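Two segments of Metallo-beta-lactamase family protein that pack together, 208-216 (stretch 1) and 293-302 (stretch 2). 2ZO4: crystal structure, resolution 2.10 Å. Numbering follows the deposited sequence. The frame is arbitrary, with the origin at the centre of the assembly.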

ATOM      1  N   GLU A 208     -11.417   6.409  -8.934  1.00 15.25           N
ATOM      2  CA  GLU A 208     -11.681   6.196 -10.365  1.00 15.37           C
ATOM      3  C   GLU A 208     -10.458   5.849 -11.231  1.00 15.22           C
ATOM      4  O   GLU A 208     -10.504   4.923 -12.044  1.00 15.93           O
ATOM      5  CB  GLU A 208     -12.420   7.403 -10.955  1.00 15.57           C
ATOM      6  N   ASN A 209      -9.370   6.592 -11.057  1.00 14.63           N
ATOM      7  CA  ASN A 209      -8.182   6.413 -11.893  1.00 13.74           C
ATOM      8  C   ASN A 209      -6.930   6.243 -11.022  1.00 12.98           C
ATOM      9  O   ASN A 209      -6.121   7.173 -10.908  1.00 12.81           O
ATOM     10  CB  ASN A 209      -8.046   7.605 -12.859  1.00 13.77           C
ATOM     11  CG  ASN A 209      -7.168   7.304 -14.068  1.00 13.66           C
ATOM     12  OD1 ASN A 209      -6.449   6.305 -14.108  1.00 13.86           O
ATOM     13  ND2 ASN A 209      -7.206   8.193 -15.057  1.00 12.60           N
ATOM     14  N   PRO A 210      -6.770   5.052 -10.397  1.00 12.28           N
ATOM     15  CA  PRO A 210      -5.669   4.824  -9.447  1.00 11.88           C
ATOM     16  C   PRO A 210      -4.264   5.072  -9.995  1.00 11.49           C
ATOM     17  O   PRO A 210      -3.412   5.561  -9.252  1.00 11.66           O
ATOM     18  CB  PRO A 210      -5.837   3.346  -9.049  1.00 11.69           C
ATOM     19  CG  PRO A 210      -6.695   2.752 -10.107  1.00 12.06           C
ATOM     20  CD  PRO A 210      -7.614   3.850 -10.528  1.00 11.96           C
ATOM     21  N   LEU A 211      -4.021   4.742 -11.267  1.00 11.14           N
ATOM     22  CA  LEU A 211      -2.698   4.963 -11.877  1.00 10.85           C
ATOM     23  C   LEU A 211      -2.360   6.451 -11.999  1.00 10.62           C
ATOM     24  O   LEU A 211      -1.214   6.850 -11.794  1.00 10.37           O
ATOM     25  CB  LEU A 211      -2.576   4.273 -13.245  1.00 10.88           C
ATOM     26  CG  LEU A 211      -1.213   4.387 -13.953  1.00 11.01           C
ATOM     27  CD1 LEU A 211      -0.081   3.837 -13.081  1.00 10.58           C
ATOM     28  CD2 LEU A 211      -1.212   3.702 -15.308  1.00 10.57           C
ATOM     29  N   LYS A 212      -3.363   7.260 -12.331  1.00 10.56           N
ATOM     30  CA  LYS A 212      -3.200   8.715 -12.402  1.00 10.82           C
ATOM     31  C   LYS A 212      -2.826   9.296 -11.035  1.00 10.45           C
ATOM     32  O   LYS A 212      -1.951  10.150 -10.946  1.00 10.49           O
ATOM     33  CB  LYS A 212      -4.469   9.384 -12.947  1.00 10.49           C
ATOM     34  CG  LYS A 212      -4.310  10.882 -13.250  1.00 11.83           C
ATOM     35  CD  LYS A 212      -5.478  11.416 -14.074  1.00 12.12           C
ATOM     36  CE  LYS A 212      -5.333  12.917 -14.306  1.00 16.19           C
ATOM     37  NZ  LYS A 212      -6.420  13.448 -15.184  1.00 17.90           N
ATOM     38  N   ASP A 213      -3.496   8.826  -9.982  1.00 10.51           N
ATOM     39  CA  ASP A 213      -3.132   9.155  -8.597  1.00 10.63           C
ATOM     40  C   ASP A 213      -1.693   8.752  -8.282  1.00 10.31           C
ATOM     41  O   ASP A 213      -0.953   9.513  -7.666  1.00  9.78           O
ATOM     42  CB  ASP A 213      -4.044   8.425  -7.606  1.00 10.70           C
ATOM     43  CG  ASP A 213      -5.426   9.037  -7.501  1.00 11.79           C
ATOM     44  OD1 ASP A 213      -5.584  10.258  -7.731  1.00 13.16           O
ATOM     45  OD2 ASP A 213      -6.358   8.281  -7.162  1.00 13.27           O
ATOM     46  N   PHE A 214      -1.324   7.538  -8.691  1.00 10.60           N
ATOM     47  CA  PHE A 214      -0.014   6.965  -8.386  1.00 11.03           C
ATOM     48  C   PHE A 214       1.107   7.780  -9.002  1.00 10.99           C
ATOM     49  O   PHE A 214       2.115   8.042  -8.352  1.00 11.15           O
ATOM     50  CB  PHE A 214       0.076   5.510  -8.858  1.00 11.22           C
ATOM     51  CG  PHE A 214       1.357   4.823  -8.466  1.00 11.87           C
ATOM     52  CD1 PHE A 214       1.555   4.379  -7.157  1.00 12.19           C
ATOM     53  CD2 PHE A 214       2.364   4.608  -9.406  1.00 12.05           C
ATOM     54  CE1 PHE A 214       2.746   3.742  -6.789  1.00 11.96           C
ATOM     55  CE2 PHE A 214       3.557   3.974  -9.048  1.00 12.23           C
ATOM     56  CZ  PHE A 214       3.748   3.545  -7.736  1.00 11.86           C
ATOM     57  N   LEU A 215       0.924   8.179 -10.257  1.00 11.21           N
ATOM     58  CA  LEU A 215       1.927   8.962 -10.970  1.00 11.37           C
ATOM     59  C   LEU A 215       2.047  10.386 -10.416  1.00 11.64           C
ATOM     60  O   LEU A 215       3.141  10.949 -10.371  1.00 11.65           O
ATOM     61  CB  LEU A 215       1.654   8.954 -12.486  1.00 11.28           C
ATOM     62  CG  LEU A 215       1.728   7.576 -13.171  1.00 10.70           C
ATOM     63  CD1 LEU A 215       1.177   7.618 -14.597  1.00  9.59           C
ATOM     64  CD2 LEU A 215       3.145   7.006 -13.158  1.00 10.13           C
ATOM     65  N   ARG A 216       0.931  10.960  -9.975  1.00 11.92           N
ATOM     66  CA  ARG A 216       0.971  12.273  -9.327  1.00 12.24           C
ATOM     67  C   ARG A 216       1.668  12.191  -7.965  1.00 11.72           C
ATOM     68  O   ARG A 216       2.353  13.128  -7.556  1.00 11.35           O
ATOM     69  CB  ARG A 216      -0.438  12.857  -9.199  1.00 12.86           C
ATOM     70  CG  ARG A 216      -0.493  14.253  -8.601  1.00 15.95           C
ATOM     71  CD  ARG A 216      -1.328  15.195  -9.454  1.00 20.81           C
ATOM     72  NE  ARG A 216      -0.515  15.911 -10.438  1.00 23.67           N
ATOM     73  CZ  ARG A 216      -0.032  17.144 -10.272  1.00 25.06           C
ATOM     74  NH1 ARG A 216      -0.272  17.823  -9.154  1.00 24.98           N
ATOM     75  NH2 ARG A 216       0.700  17.703 -11.229  1.00 25.74           N
ATOM     76  N   LEU A 293      -5.836  -3.972 -15.009  1.00 11.83           N
ATOM     77  CA  LEU A 293      -7.092  -3.234 -15.084  1.00 11.69           C
ATOM     78  C   LEU A 293      -6.891  -1.732 -14.865  1.00 11.29           C
ATOM     79  O   LEU A 293      -7.481  -0.916 -15.574  1.00 11.22           O
ATOM     80  CB  LEU A 293      -8.111  -3.803 -14.088  1.00 11.69           C
ATOM     81  CG  LEU A 293      -9.524  -3.205 -14.065  1.00 11.90           C
ATOM     82  CD1 LEU A 293     -10.134  -3.119 -15.463  1.00 12.84           C
ATOM     83  CD2 LEU A 293     -10.410  -4.025 -13.147  1.00 11.98           C
ATOM     84  N   ALA A 294      -6.055  -1.384 -13.887  1.00 10.82           N
ATOM     85  CA  ALA A 294      -5.689   0.008 -13.607  1.00 10.50           C
ATOM     86  C   ALA A 294      -5.050   0.705 -14.810  1.00 10.35           C
ATOM     87  O   ALA A 294      -5.325   1.877 -15.078  1.00 10.03           O
ATOM     88  CB  ALA A 294      -4.748   0.075 -12.410  1.00  9.96           C
ATOM     89  N   HIS A 295      -4.181  -0.016 -15.512  1.00 10.06           N
ATOM     90  CA  HIS A 295      -3.511   0.525 -16.688  1.00 10.40           C
ATOM     91  C   HIS A 295      -4.467   0.674 -17.871  1.00 10.53           C
ATOM     92  O   HIS A 295      -4.397   1.659 -18.606  1.00 10.62           O
ATOM     93  CB  HIS A 295      -2.301  -0.329 -17.061  1.00 10.28           C
ATOM     94  CG  HIS A 295      -1.113  -0.101 -16.177  1.00 10.79           C
ATOM     95  ND1 HIS A 295      -1.073  -0.521 -14.864  1.00 11.59           N
ATOM     96  CD2 HIS A 295       0.068   0.515 -16.413  1.00 10.67           C
ATOM     97  CE1 HIS A 295       0.088  -0.181 -14.331  1.00 11.56           C
ATOM     98  NE2 HIS A 295       0.797   0.452 -15.249  1.00 11.76           N
ATOM     99  N   LEU A 296      -5.355  -0.305 -18.042  1.00 10.50           N
ATOM    100  CA  LEU A 296      -6.385  -0.245 -19.077  1.00 10.86           C
ATOM    101  C   LEU A 296      -7.341   0.938 -18.889  1.00 10.90           C
ATOM    102  O   LEU A 296      -7.709   1.604 -19.857  1.00 10.99           O
ATOM    103  CB  LEU A 296      -7.175  -1.554 -19.126  1.00 10.69           C
ATOM    104  CG  LEU A 296      -6.475  -2.759 -19.766  1.00 10.71           C
ATOM    105  CD1 LEU A 296      -7.125  -4.052 -19.301  1.00  9.72           C
ATOM    106  CD2 LEU A 296      -6.485  -2.648 -21.296  1.00 10.59           C
ATOM    107  N   GLU A 297      -7.740   1.194 -17.647  1.00 11.16           N
ATOM    108  CA  GLU A 297      -8.678   2.280 -17.358  1.00 11.55           C
ATOM    109  C   GLU A 297      -8.023   3.657 -17.462  1.00 11.67           C
ATOM    110  O   GLU A 297      -8.688   4.651 -17.767  1.00 11.81           O
ATOM    111  CB  GLU A 297      -9.368   2.068 -16.005  1.00 11.56           C
ATOM    112  CG  GLU A 297     -10.462   0.990 -16.047  1.00 11.75           C
ATOM    113  CD  GLU A 297     -11.577   1.311 -17.046  1.00 11.96           C
ATOM    114  OE1 GLU A 297     -12.436   2.156 -16.730  1.00 12.62           O
ATOM    115  OE2 GLU A 297     -11.601   0.717 -18.143  1.00 11.26           O
ATOM    116  N   TYR A 298      -6.714   3.700 -17.223  1.00 11.63           N
ATOM    117  CA  TYR A 298      -5.917   4.895 -17.466  1.00 11.95           C
ATOM    118  C   TYR A 298      -5.883   5.213 -18.965  1.00 12.08           C
ATOM    119  O   TYR A 298      -6.073   6.364 -19.371  1.00 11.71           O
ATOM    120  CB  TYR A 298      -4.497   4.689 -16.928  1.00 11.96           C
ATOM    121  CG  TYR A 298      -3.587   5.889 -17.068  1.00 12.32           C
ATOM    122  CD1 TYR A 298      -3.497   6.840 -16.054  1.00 11.44           C
ATOM    123  CD2 TYR A 298      -2.800   6.063 -18.208  1.00 12.41           C
ATOM    124  CE1 TYR A 298      -2.664   7.935 -16.175  1.00 12.47           C
ATOM    125  CE2 TYR A 298      -1.957   7.162 -18.339  1.00 12.92           C
ATOM    126  CZ  TYR A 298      -1.894   8.089 -17.320  1.00 12.98           C
ATOM    127  OH  TYR A 298      -1.058   9.171 -17.438  1.00 13.50           O
ATOM    128  N   LEU A 299      -5.645   4.181 -19.774  1.00 12.22           N
ATOM    129  CA  LEU A 299      -5.597   4.321 -21.229  1.00 12.75           C
ATOM    130  C   LEU A 299      -6.957   4.681 -21.819  1.00 13.29           C
ATOM    131  O   LEU A 299      -7.034   5.452 -22.779  1.00 13.35           O
ATOM    132  CB  LEU A 299      -5.066   3.041 -21.881  1.00 12.48           C
ATOM    133  CG  LEU A 299      -3.580   2.711 -21.676  1.00 12.41           C
ATOM    134  CD1 LEU A 299      -3.252   1.345 -22.248  1.00 11.52           C
ATOM    135  CD2 LEU A 299      -2.676   3.778 -22.281  1.00 12.67           C
ATOM    136  N   ARG A 300      -8.020   4.123 -21.239  1.00 13.64           N
ATOM    137  CA  ARG A 300      -9.381   4.374 -21.704  1.00 14.24           C
ATOM    138  C   ARG A 300      -9.798   5.808 -21.426  1.00 14.69           C
ATOM    139  O   ARG A 300     -10.441   6.443 -22.264  1.00 14.85           O
ATOM    140  CB  ARG A 300     -10.373   3.385 -21.075  1.00 13.91           C
ATOM    141  CG  ARG A 300     -11.708   3.306 -21.819  1.00 14.18           C
ATOM    142  CD  ARG A 300     -12.578   2.145 -21.350  1.00 14.67           C
ATOM    143  NE  ARG A 300     -13.073   2.308 -19.983  1.00 15.44           N
ATOM    144  CZ  ARG A 300     -14.099   3.083 -19.633  1.00 17.39           C
ATOM    145  NH1 ARG A 300     -14.756   3.800 -20.544  1.00 18.08           N
ATOM    146  NH2 ARG A 300     -14.465   3.154 -18.360  1.00 17.38           N
ATOM    147  N   GLU A 301      -9.414   6.319 -20.258  1.00 15.55           N
ATOM    148  CA  GLU A 301      -9.703   7.703 -19.881  1.00 16.38           C
ATOM    149  C   GLU A 301      -9.020   8.683 -20.832  1.00 16.51           C
ATOM    150  O   GLU A 301      -9.584   9.722 -21.169  1.00 16.70           O
ATOM    151  CB  GLU A 301      -9.299   7.969 -18.425  1.00 16.57           C
ATOM    152  CG  GLU A 301      -9.871   9.262 -17.827  1.00 18.43           C
ATOM    153  CD  GLU A 301      -9.034  10.497 -18.146  1.00 20.80           C
ATOM    154  OE1 GLU A 301      -7.831  10.356 -18.456  1.00 22.09           O
ATOM    155  OE2 GLU A 301      -9.578  11.620 -18.077  1.00 22.87           O
ATOM    156  N   GLU A 302      -7.812   8.339 -21.270  1.00 16.97           N
ATOM    157  CA  GLU A 302      -7.089   9.135 -22.265  1.00 17.41           C
ATOM    158  C   GLU A 302      -7.661   8.978 -23.676  1.00 16.95           C
ATOM    159  O   GLU A 302      -7.313   9.742 -24.578  1.00 16.86           O
ATOM    160  CB  GLU A 302      -5.604   8.771 -22.267  1.00 17.33           C
ATOM    161  CG  GLU A 302      -4.856   9.229 -21.028  1.00 18.67           C
ATOM    162  CD  GLU A 302      -3.356   9.024 -21.131  1.00 18.80           C
ATOM    163  OE1 GLU A 302      -2.907   8.202 -21.958  1.00 21.13           O
ATOM    164  OE2 GLU A 302      -2.621   9.688 -20.372  1.00 21.22           O
TER
HETATM  165  O   HOH W   1      -5.994   3.896 -13.395  1.00  8.41           O
HETATM  166  O   HOH W   2      -5.890   8.737 -17.609  1.00  8.58           O

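Two helices meet here almost at right angles, their axes 9.0 Å apart and their directions 92° from each other, so the contact is compact: 451 Å² in all, centred on the first turn of one helix and the flank of the other. No direct hydrogen bond crosses it; apolar packing and two waters do the work.

Leu-211 is the peg. Its CA-to-CB bond points toward the second helix, and chi1 t with chi2 p carries CD2 between two rings one turn apart. CD2 lies over a face of each, 3.8 Å from the ring centroid of His-295 and 4.1 Å from that of Tyr-298. The rings reach this methyl differently. Tyr-298 already points toward the first stretch, and chi1 t extends its ring along the helix start. His-295 leaves its backbone pointing away, yet with chi1 m its ring comes back within reach of Leu-211. One residue before His-295, Ala-294 suits the close approach: Ala-294 CA is 6.0 Å from Leu-211 CA, and Ala-294 CB rests 4.0 Å from Pro-210 CG. Farther along, Leu-215 CD1 packs 4.1 Å from Tyr-298 CZ.

Asn-209, at the N-cap position, handles the polar side. With chi1 t its amide reaches the second helix, and each end takes a water. OD1 accepts from water 1 (2.6 Å from its O), which also accepts from Leu-211 N and donates to Ala-294 O, joining a free helix-start NH to a carbonyl of the other helix. ND2 donates to water 2 (2.9 Å from its O), which donates in turn to Tyr-298 O and Glu-301 OE1. Asparagine suits this place because one short side chain offers both an acceptor and a donor.

At the exposed margin, the all-t Lys-212 leaves its CB 4.0 Å from Tyr-298 CE1 while its amine extends beyond the contact.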